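Local coordinates for protein BAG family molecular chaperone regulator 3 (Arabidopsis thaliana, PDB 4HWF) that binds the ATPase domain of HSP70 chaperones through its BAG domain and probably acts as a co-chaperone in programmed cell death and stress responses, at residues 15-20 and 40-45; 25-28 and 33-36; 56-59 and 63-66. All coordinates share one frame; numbering follows the deposited sequence.

In the fold
From the N terminus, helix 3-29 runs the length of the three-helix bundle, a loop turns the chain back into helix 36-57, and a second turn leads into helix 62-86. Contact 1 (15-20 with 40-45) pairs the first two helices near mid-length and closes a long loop; contact 2 (25-28 with 33-36) is nested inside it, where the end of helix 3-29 meets the connecting loop. Contact 3 (56-59 with 63-66) follows in series, closing the turn between the last two helices. Contacts 2 and 3 lie on opposite sides of the chain's centre, their centres about 34 Å apart, so they mark the two ends of the three-helix bundle.

Contact 1. Residues 15-20 and 40-45; sequences DRLAGQ and VNLIEM
Leu17 meets Leu42 and Met45 in the apolar part of this helix-helix contact. CD2 of Leu17 lies 3.8 Å from CD2 of Leu42, the two leucines sliding past each other in opposite directions. The same Leu17 CD2 comes within 4.0 Å of Met45 CB, and here the side chains cross at about a right angle. Leu17 is thus forked over Met45: its CD1 rests against the backbone, 3.8 Å from Met45 O. Met45 presents its root, while its chain bends at chi2 (-56°) and carries the thioether away from Leu17. The segments belong to antiparallel neighbours in the three-helix bundle of the BAG domain; the axes of the two short segments come within 10.7 Å at an angle of 162°. Both leucines are buried, and the layer extends through Leu46 and Gln49, which Leu17 also touches, and through Val21 and Phe24, which receive Leu42. Cutting Leu17 back to an alanine is likely to open a gap between Leu42 and Met45 and take away the methyl against which Leu42 CD2 packs. The mixed part of the contact belongs to Gln20, on the more open margin. Its chain is extended beyond CG and brings OE1 to 3.8 Å from Leu42 CD2, a van der Waals approach of amide oxygen to methyl, while its CB lies 4.2 Å from Leu42 CD1.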
ATOM      1  N   ASP A  15      10.114  -2.101  -0.911  1.00 32.31           N
ATOM      2  CA  ASP A  15      10.620  -3.287  -1.617  1.00 34.12           C
ATOM      3  C   ASP A  15      10.622  -4.498  -0.689  1.00 31.11           C
ATOM      4  O   ASP A  15      10.177  -5.581  -1.062  1.00 30.19           O
ATOM      5  CB  ASP A  15      12.039  -3.056  -2.148  1.00 36.01           C
ATOM      6  CG  ASP A  15      12.066  -2.223  -3.418  1.00 41.60           C
ATOM      7  OD1 ASP A  15      13.095  -1.554  -3.668  1.00 45.37           O
ATOM      8  OD2 ASP A  15      11.066  -2.239  -4.171  1.00 42.01           O
ATOM      9  N   ARG A  16      11.122  -4.300   0.528  1.00 34.37           N
ATOM     10  CA  ARG A  16      11.131  -5.351   1.543  1.00 35.16           C
ATOM     11  C   ARG A  16       9.741  -5.870   1.866  1.00 35.22           C
ATOM     12  O   ARG A  16       9.528  -7.080   1.955  1.00 31.19           O
ATOM     13  CB  ARG A  16      11.739  -4.836   2.839  1.00 38.41           C
ATOM     14  CG  ARG A  16      13.235  -4.834   2.883  1.00 47.47           C
ATOM     15  CD  ARG A  16      13.687  -4.589   4.314  1.00 50.18           C
ATOM     16  NE  ARG A  16      13.188  -5.623   5.219  1.00 49.65           N
ATOM     17  CZ  ARG A  16      12.551  -5.381   6.363  1.00 52.53           C
ATOM     18  NH1 ARG A  16      12.324  -4.131   6.747  1.00 53.17           N
ATOM     19  NH2 ARG A  16      12.144  -6.389   7.128  1.00 45.28           N
ATOM     20  N   LEU A  17       8.799  -4.955   2.088  1.00 25.24           N
ATOM     21  CA  LEU A  17       7.438  -5.361   2.420  1.00 24.97           C
ATOM     22  C   LEU A  17       6.766  -6.084   1.259  1.00 23.50           C
ATOM     23  O   LEU A  17       6.013  -7.031   1.463  1.00 25.13           O
ATOM     24  CB  LEU A  17       6.603  -4.145   2.846  1.00 22.62           C
ATOM     25  CG  LEU A  17       7.106  -3.458   4.116  1.00 26.14           C
ATOM     26  CD1 LEU A  17       6.368  -2.128   4.313  1.00 23.78           C
ATOM     27  CD2 LEU A  17       6.925  -4.389   5.323  1.00 23.68           C
ATOM     28  N   ALA A  18       7.025  -5.622   0.041  1.00 24.74           N
ATOM     29  CA  ALA A  18       6.486  -6.276  -1.153  1.00 25.24           C
ATOM     30  C   ALA A  18       7.018  -7.703  -1.245  1.00 25.11           C
ATOM     31  O   ALA A  18       6.300  -8.613  -1.631  1.00 26.39           O
ATOM     32  CB  ALA A  18       6.866  -5.493  -2.415  1.00 26.56           C
ATOM     33  N   GLY A  19       8.288  -7.889  -0.892  1.00 27.98           N
ATOM     34  CA  GLY A  19       8.848  -9.230  -0.815  1.00 30.37           C
ATOM     35  C   GLY A  19       8.079 -10.107   0.168  1.00 28.67           C
ATOM     36  O   GLY A  19       7.846 -11.280  -0.093  1.00 27.59           O
ATOM     37  N   GLN A  20       7.674  -9.544   1.305  1.00 26.38           N
ATOM     38  CA  GLN A  20       6.874 -10.305   2.265  1.00 24.11           C
ATOM     39  C   GLN A  20       5.477 -10.639   1.726  1.00 26.51           C
ATOM     40  O   GLN A  20       4.953 -11.729   1.966  1.00 25.77           O
ATOM     41  CB  GLN A  20       6.783  -9.567   3.606  1.00 24.44           C
ATOM     42  CG  GLN A  20       8.132  -9.408   4.287  1.00 26.38           C
ATOM     43  CD  GLN A  20       8.116  -8.396   5.420  1.00 25.80           C
ATOM     44  OE1 GLN A  20       7.091  -8.168   6.049  1.00 26.00           O
ATOM     45  NE2 GLN A  20       9.265  -7.800   5.691  1.00 27.84           N
ATOM     46  N   VAL A  40      -3.144  -8.173   8.106  1.00 21.94           N
ATOM     47  CA  VAL A  40      -3.574  -6.859   8.576  1.00 24.46           C
ATOM     48  C   VAL A  40      -2.379  -6.067   9.089  1.00 23.44           C
ATOM     49  O   VAL A  40      -2.272  -4.864   8.860  1.00 21.68           O
ATOM     50  CB  VAL A  40      -4.647  -6.978   9.682  1.00 27.17           C
ATOM     51  CG1 VAL A  40      -4.925  -5.614  10.328  1.00 27.80           C
ATOM     52  CG2 VAL A  40      -5.932  -7.591   9.108  1.00 28.49           C
ATOM     53  N   ASN A  41      -1.465  -6.742   9.773  1.00 24.52           N
ATOM     54  CA  ASN A  41      -0.258  -6.075  10.242  1.00 25.64           C
ATOM     55  C   ASN A  41       0.605  -5.584   9.083  1.00 23.88           C
ATOM     56  O   ASN A  41       1.175  -4.494   9.136  1.00 22.24           O
ATOM     57  CB  ASN A  41       0.535  -6.979  11.192  1.00 28.17           C
ATOM     58  CG  ASN A  41      -0.137  -7.124  12.559  1.00 37.11           C
ATOM     59  OD1 ASN A  41      -0.926  -6.265  12.973  1.00 36.69           O
ATOM     60  ND2 ASN A  41       0.182  -8.211  13.274  1.00 39.01           N
ATOM     61  N   LEU A  42       0.685  -6.386   8.027  1.00 23.32           N
ATOM     62  CA  LEU A  42       1.452  -6.010   6.845  1.00 25.25           C
ATOM     63  C   LEU A  42       0.832  -4.793   6.147  1.00 21.57           C
ATOM     64  O   LEU A  42       1.536  -3.907   5.682  1.00 20.52           O
ATOM     65  CB  LEU A  42       1.495  -7.177   5.859  1.00 25.87           C
ATOM     66  CG  LEU A  42       2.875  -7.676   5.451  1.00 30.66           C
ATOM     67  CD1 LEU A  42       2.764  -8.714   4.328  1.00 30.26           C
ATOM     68  CD2 LEU A  42       3.779  -6.521   5.047  1.00 27.39           C
ATOM     69  N   ILE A  43      -0.489  -4.786   6.052  1.00 21.48           N
ATOM     70  CA  ILE A  43      -1.202  -3.640   5.506  1.00 23.41           C
ATOM     71  C   ILE A  43      -0.833  -2.389   6.289  1.00 24.13           C
ATOM     72  O   ILE A  43      -0.537  -1.348   5.699  1.00 21.14           O
ATOM     73  CB  ILE A  43      -2.727  -3.853   5.538  1.00 22.47           C
ATOM     74  CG1 ILE A  43      -3.138  -4.835   4.441  1.00 20.95           C
ATOM     75  CG2 ILE A  43      -3.483  -2.524   5.334  1.00 26.01           C
ATOM     76  CD1 ILE A  43      -4.564  -5.281   4.562  1.00 25.32           C
ATOM     77  N   GLU A  44      -0.829  -2.495   7.616  1.00 22.21           N
ATOM     78  CA  GLU A  44      -0.463  -1.346   8.447  1.00 22.97           C
ATOM     79  C   GLU A  44       0.965  -0.873   8.189  1.00 23.27           C
ATOM     80  O   GLU A  44       1.227   0.332   8.156  1.00 18.72           O
ATOM     81  CB  GLU A  44      -0.638  -1.640   9.940  1.00 25.86           C
ATOM     82  CG  GLU A  44      -0.330  -0.404  10.784  1.00 29.31           C
ATOM     83  CD  GLU A  44      -0.566  -0.602  12.278  1.00 39.74           C
ATOM     84  OE1 GLU A  44      -0.691   0.420  12.991  1.00 44.22           O
ATOM     85  OE2 GLU A  44      -0.630  -1.764  12.737  1.00 36.93           O
ATOM     86  N   MET A  45       1.891  -1.820   8.010  1.00 23.37           N
ATOM     87  CA  MET A  45       3.283  -1.478   7.716  1.00 24.41           C
ATOM     88  C   MET A  45       3.395  -0.704   6.384  1.00 23.44           C
ATOM     89  O   MET A  45       4.141   0.278   6.273  1.00 21.17           O
ATOM     90  CB  MET A  45       4.174  -2.739   7.679  1.00 24.23           C
ATOM     91  CG  MET A  45       4.377  -3.476   9.041  1.00 26.40           C
ATOM     92  SD  MET A  45       5.056  -2.429  10.376  1.00 23.06           S
ATOM     93  CE  MET A  45       3.561  -1.808  11.167  1.00 29.57           C
TER

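Contact 2. Residues 25-28 and 33-36. With SO4 (sulfate ion), chain C.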
ATOM      1  N   GLU A  25       1.681 -14.638  -0.530  1.00 29.01           N
ATOM      2  CA  GLU A  25       0.899 -15.124  -1.669  1.00 31.33           C
ATOM      3  C   GLU A  25       1.318 -16.558  -2.019  1.00 31.60           C
ATOM      4  O   GLU A  25       0.490 -17.398  -2.339  1.00 32.74           O
ATOM      5  CB  GLU A  25       1.080 -14.212  -2.891  1.00 33.64           C
ATOM      6  CG  GLU A  25       0.420 -12.838  -2.756  1.00 32.12           C
ATOM      7  CD  GLU A  25       0.709 -11.923  -3.940  1.00 34.90           C
ATOM      8  OE1 GLU A  25       1.874 -11.865  -4.403  1.00 34.98           O
ATOM      9  OE2 GLU A  25      -0.239 -11.253  -4.405  1.00 36.27           O
ATOM     10  N   THR A  26       2.615 -16.829  -1.953  1.00 29.07           N
ATOM     11  CA  THR A  26       3.117 -18.175  -2.234  1.00 30.08           C
ATOM     12  C   THR A  26       2.579 -19.192  -1.238  1.00 27.88           C
ATOM     13  O   THR A  26       2.152 -20.268  -1.635  1.00 30.68           O
ATOM     14  CB  THR A  26       4.643 -18.215  -2.245  1.00 30.70           C
ATOM     15  OG1 THR A  26       5.129 -17.345  -3.267  1.00 32.62           O
ATOM     16  CG2 THR A  26       5.146 -19.636  -2.523  1.00 37.39           C
ATOM     17  N   VAL A  27       2.585 -18.851   0.054  1.00 29.69           N
ATOM     18  CA  VAL A  27       2.024 -19.727   1.085  1.00 26.42           C
ATOM     19  C   VAL A  27       0.592 -20.105   0.737  1.00 31.11           C
ATOM     20  O   VAL A  27       0.206 -21.271   0.820  1.00 34.69           O
ATOM     21  CB  VAL A  27       2.026 -19.058   2.492  1.00 26.88           C
ATOM     22  CG1 VAL A  27       1.265 -19.912   3.493  1.00 25.44           C
ATOM     23  CG2 VAL A  27       3.452 -18.792   2.975  1.00 26.45           C
ATOM     24  N   ILE A  28      -0.202 -19.109   0.359  1.00 33.21           N
ATOM     25  CA  ILE A  28      -1.595 -19.348  -0.013  1.00 33.12           C
ATOM     26  C   ILE A  28      -1.684 -20.216  -1.282  1.00 32.89           C
ATOM     27  O   ILE A  28      -2.495 -21.126  -1.353  1.00 32.30           O
ATOM     28  CB  ILE A  28      -2.365 -18.024  -0.232  1.00 34.25           C
ATOM     29  CG1 ILE A  28      -2.314 -17.141   1.018  1.00 33.76           C
ATOM     30  CG2 ILE A  28      -3.817 -18.302  -0.599  1.00 37.12           C
ATOM     31  CD1 ILE A  28      -3.173 -17.648   2.153  1.00 34.38           C
ATOM     32  N   LYS A  33      -2.300 -22.093   5.254  1.00 35.13           N
ATOM     33  CA  LYS A  33      -3.182 -21.227   6.028  1.00 35.97           C
ATOM     34  C   LYS A  33      -2.377 -20.202   6.823  1.00 36.05           C
ATOM     35  O   LYS A  33      -1.428 -20.552   7.532  1.00 30.51           O
ATOM     36  CB  LYS A  33      -4.030 -22.055   6.995  1.00 39.08           C
ATOM     37  CG  LYS A  33      -5.072 -22.921   6.306  1.00 51.36           C
ATOM     38  CD  LYS A  33      -5.926 -22.087   5.344  1.00 51.78           C
ATOM     39  CE  LYS A  33      -6.874 -22.962   4.524  1.00 56.47           C
ATOM     40  NZ  LYS A  33      -7.742 -22.142   3.628  1.00 60.65           N
ATOM     41  N   VAL A  34      -2.759 -18.935   6.694  1.00 35.62           N
ATOM     42  CA  VAL A  34      -2.128 -17.864   7.452  1.00 36.93           C
ATOM     43  C   VAL A  34      -3.190 -17.148   8.277  1.00 36.22           C
ATOM     44  O   VAL A  34      -4.371 -17.169   7.932  1.00 35.62           O
ATOM     45  CB  VAL A  34      -1.393 -16.863   6.533  1.00 36.59           C
ATOM     46  CG1 VAL A  34      -0.677 -17.605   5.395  1.00 36.22           C
ATOM     47  CG2 VAL A  34      -2.352 -15.852   5.973  1.00 37.30           C
ATOM     48  N   GLU A  35      -2.777 -16.547   9.387  1.00 32.32           N
ATOM     49  CA  GLU A  35      -3.702 -15.785  10.220  1.00 33.45           C
ATOM     50  C   GLU A  35      -3.971 -14.409   9.608  1.00 31.66           C
ATOM     51  O   GLU A  35      -3.065 -13.746   9.117  1.00 28.37           O
ATOM     52  CB  GLU A  35      -3.148 -15.635  11.633  1.00 33.08           C
ATOM     53  CG  GLU A  35      -3.076 -16.933  12.390  1.00 37.05           C
ATOM     54  CD  GLU A  35      -4.444 -17.567  12.554  1.00 43.71           C
ATOM     55  OE1 GLU A  35      -4.659 -18.681  12.024  1.00 48.15           O
ATOM     56  OE2 GLU A  35      -5.312 -16.942  13.199  1.00 48.45           O
ATOM     57  N   GLU A  36      -5.220 -13.980   9.645  1.00 34.23           N
ATOM     58  CA  GLU A  36      -5.591 -12.690   9.084  1.00 32.18           C
ATOM     59  C   GLU A  36      -4.788 -11.550   9.706  1.00 28.38           C
ATOM     60  O   GLU A  36      -4.438 -10.587   9.030  1.00 27.69           O
ATOM     61  CB  GLU A  36      -7.084 -12.460   9.282  1.00 33.71           C
ATOM     62  CG  GLU A  36      -7.607 -11.231   8.594  1.00 35.53           C
ATOM     63  CD  GLU A  36      -9.118 -11.165   8.624  1.00 44.42           C
ATOM     64  OE1 GLU A  36      -9.765 -12.055   8.023  1.00 46.40           O
ATOM     65  OE2 GLU A  36      -9.654 -10.227   9.252  1.00 48.03           O
TER
HETATM   66  S   SO4 C 301       3.916 -19.024  -6.372  1.00132.02           S
HETATM   67  O1  SO4 C 301       3.455 -18.025  -5.400  1.00116.35           O
HETATM   68  O2  SO4 C 301       3.803 -18.450  -7.720  1.00128.92           O
HETATM   69  O3  SO4 C 301       5.316 -19.372  -6.102  1.00122.79           O
HETATM   70  O4  SO4 C 301       3.098 -20.242  -6.269  1.00120.12           O
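Val34 CG1 is the methyl on which this surface contact turns, since it meets both Val27 and Ile28 at the end of helix 3-29. The closer approach is to Val27, CG1 against CG1 at 3.6 Å, with the two valines inclined to each other. Ile28 reaches the same methyl with the end of its chain: its CD1 stands 4.1 Å from Val34 CG1, and the two side chains cross at roughly a right angle.

The torsions account for this meeting. Val27 holds CG1 anti to its backbone nitrogen (chi1 172°), directing that branch at the loop while CG2 lies beside the nitrogen. In Ile28, CG1 lies beside the nitrogen and a further bend at chi2 (-73°) brings CD1 round to Val34. Behind these side chains, the helix supplies Val27 and Ile28 as consecutive residues, whereas Val34 comes from the extended backbone at Lys33 to Glu35, which leads into helix 36-57. The backbones are nearest at Ile28 and Lys33, whose CA atoms are 6.5 Å apart.

Elsewhere on the helix surface, Thr26 faces a sulfate ion, probably from the crystallisation liquor. Thr26 OG1 lies 2.8 Å from sulfate O1, and Asn29 ND2 also bonds the ion. The same hydroxyl is also hydrogen-bonded with Ser22 O, one turn back in the helix. The link between helix and loop therefore rests on methyl packing at the solvent-facing end of the three-helix bundle, where the first interhelical loop folds back on helix 3-29, whereas the sulfate lies beside Thr26 and Asn29, on polar groups of the helix, and takes no part in joining the two segments.

Contact 3. Residues 56-59 and 63-66; sequences IIAD and KLMR
Ala58 CB wedges against Met65 and Leu64, making the tight part of this contact. The methyl lies 3.5 Å from Met65 CG and 3.8 Å from Leu64 CB, so it meets the inner portions of both side chains rather than their ends. Ala58 is buried, and the backbones come correspondingly close, with CA of Ala58 6.0 Å from CA of Leu64. Met65 sets its CG beside the backbone nitrogen (chi1 -60°), placing it against the alanine; the same side chain touches Leu51 and Ala55 on helix 36-57, extending this apolar packing back along that helix. The Leu64 side is looser: its CB packs on Ala58, but the residue as a whole is exposed. Asp59 is also exposed, its CB directed away from 63-66. With positive phi (48°) it is the first residue to leave helical geometry, and its backbone N hydrogen-bonds Ile56 O at 3.1 Å. At the start of helix 62-86, Asp61 OD1 accepts a hydrogen bond from Leu64 N. A Schellman motif at Asp59 thus ends helix 36-57, and the packing of Ala58 on Leu64 and Met65 closes the short turn that reverses the chain into helix 62-86, a helical hairpin of the three-helix BAG domain.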
ATOM      1  N   ILE A  56       6.347  13.787   3.079  1.00 21.53           N
ATOM      2  CA  ILE A  56       7.492  14.364   2.374  1.00 23.69           C
ATOM      3  C   ILE A  56       7.049  15.119   1.112  1.00 20.88           C
ATOM      4  O   ILE A  56       7.418  16.275   0.892  1.00 25.07           O
ATOM      5  CB  ILE A  56       8.546  13.267   2.017  1.00 24.08           C
ATOM      6  CG1 ILE A  56       9.270  12.789   3.282  1.00 23.39           C
ATOM      7  CG2 ILE A  56       9.543  13.783   0.987  1.00 26.62           C
ATOM      8  CD1 ILE A  56       9.899  11.410   3.138  1.00 27.30           C
ATOM      9  N   ILE A  57       6.244  14.470   0.296  1.00 21.00           N
ATOM     10  CA  ILE A  57       5.758  15.080  -0.935  1.00 24.01           C
ATOM     11  C   ILE A  57       5.012  16.394  -0.657  1.00 26.23           C
ATOM     12  O   ILE A  57       5.258  17.416  -1.319  1.00 24.14           O
ATOM     13  CB  ILE A  57       4.849  14.110  -1.696  1.00 24.90           C
ATOM     14  CG1 ILE A  57       5.664  12.921  -2.238  1.00 23.42           C
ATOM     15  CG2 ILE A  57       4.100  14.819  -2.824  1.00 24.49           C
ATOM     16  CD1 ILE A  57       4.782  11.764  -2.699  1.00 24.84           C
ATOM     17  N   ALA A  58       4.119  16.371   0.333  1.00 20.64           N
ATOM     18  CA  ALA A  58       3.297  17.542   0.648  1.00 20.31           C
ATOM     19  C   ALA A  58       3.981  18.537   1.585  1.00 20.95           C
ATOM     20  O   ALA A  58       3.404  19.568   1.934  1.00 21.51           O
ATOM     21  CB  ALA A  58       1.951  17.102   1.216  1.00 22.58           C
ATOM     22  N   ASP A  59       5.207  18.231   1.990  1.00 23.24           N
ATOM     23  CA  ASP A  59       5.899  19.018   3.008  1.00 28.38           C
ATOM     24  C   ASP A  59       4.970  19.251   4.220  1.00 26.55           C
ATOM     25  O   ASP A  59       4.902  20.356   4.773  1.00 26.56           O
ATOM     26  CB  ASP A  59       6.400  20.348   2.428  1.00 27.56           C
ATOM     27  CG  ASP A  59       7.480  20.997   3.282  1.00 34.47           C
ATOM     28  OD1 ASP A  59       8.207  20.275   4.005  1.00 37.56           O
ATOM     29  OD2 ASP A  59       7.616  22.239   3.215  1.00 40.55           O
ATOM     30  N   LYS A  63      -3.925  18.950   4.070  1.00 20.61           N
ATOM     31  CA  LYS A  63      -4.927  19.061   3.020  1.00 24.72           C
ATOM     32  C   LYS A  63      -4.432  18.441   1.714  1.00 24.98           C
ATOM     33  O   LYS A  63      -5.177  17.702   1.086  1.00 24.62           O
ATOM     34  CB  LYS A  63      -5.373  20.506   2.807  1.00 27.89           C
ATOM     35  CG  LYS A  63      -6.287  21.031   3.911  1.00 32.31           C
ATOM     36  CD  LYS A  63      -6.657  22.489   3.661  1.00 39.64           C
ATOM     37  CE  LYS A  63      -7.494  23.064   4.801  1.00 42.53           C
ATOM     38  NZ  LYS A  63      -7.768  24.529   4.606  1.00 47.73           N
ATOM     39  N   LEU A  64      -3.194  18.742   1.312  1.00 21.60           N
ATOM     40  CA  LEU A  64      -2.614  18.116   0.117  1.00 24.02           C
ATOM     41  C   LEU A  64      -2.530  16.600   0.296  1.00 24.61           C
ATOM     42  O   LEU A  64      -2.832  15.851  -0.631  1.00 24.37           O
ATOM     43  CB  LEU A  64      -1.223  18.681  -0.217  1.00 22.56           C
ATOM     44  CG  LEU A  64      -1.127  20.163  -0.571  1.00 29.00           C
ATOM     45  CD1 LEU A  64       0.313  20.561  -0.853  1.00 31.23           C
ATOM     46  CD2 LEU A  64      -2.027  20.492  -1.761  1.00 32.77           C
ATOM     47  N   MET A  65      -2.127  16.152   1.489  1.00 20.93           N
ATOM     48  CA  MET A  65      -2.000  14.720   1.777  1.00 21.51           C
ATOM     49  C   MET A  65      -3.317  13.965   1.601  1.00 24.11           C
ATOM     50  O   MET A  65      -3.377  12.943   0.915  1.00 22.95           O
ATOM     51  CB  MET A  65      -1.393  14.468   3.173  1.00 21.10           C
ATOM     52  CG  MET A  65      -0.000  15.064   3.356  1.00 18.19           C
ATOM     53  SD  MET A  65       0.656  15.015   5.081  1.00  4.68           S
ATOM     54  CE  MET A  65       0.700  13.240   5.342  1.00 18.57           C
ATOM     55  N   ARG A  66      -4.383  14.471   2.201  1.00 24.04           N
ATOM     56  CA  ARG A  66      -5.675  13.834   2.046  1.00 23.84           C
ATOM     57  C   ARG A  66      -6.100  13.821   0.581  1.00 27.26           C
ATOM     58  O   ARG A  66      -6.644  12.834   0.094  1.00 26.37           O
ATOM     59  CB  ARG A  66      -6.739  14.540   2.878  1.00 28.40           C
ATOM     60  CG  ARG A  66      -8.116  13.939   2.669  1.00 34.31           C
ATOM     61  CD  ARG A  66      -9.056  14.257   3.818  1.00 44.30           C
ATOM     62  NE  ARG A  66     -10.260  13.433   3.758  1.00 48.69           N
ATOM     63  CZ  ARG A  66     -11.168  13.364   4.729  1.00 50.76           C
ATOM     64  NH1 ARG A  66     -11.009  14.075   5.845  1.00 47.44           N
ATOM     65  NH2 ARG A  66     -12.234  12.582   4.583  1.00 53.11           N
TER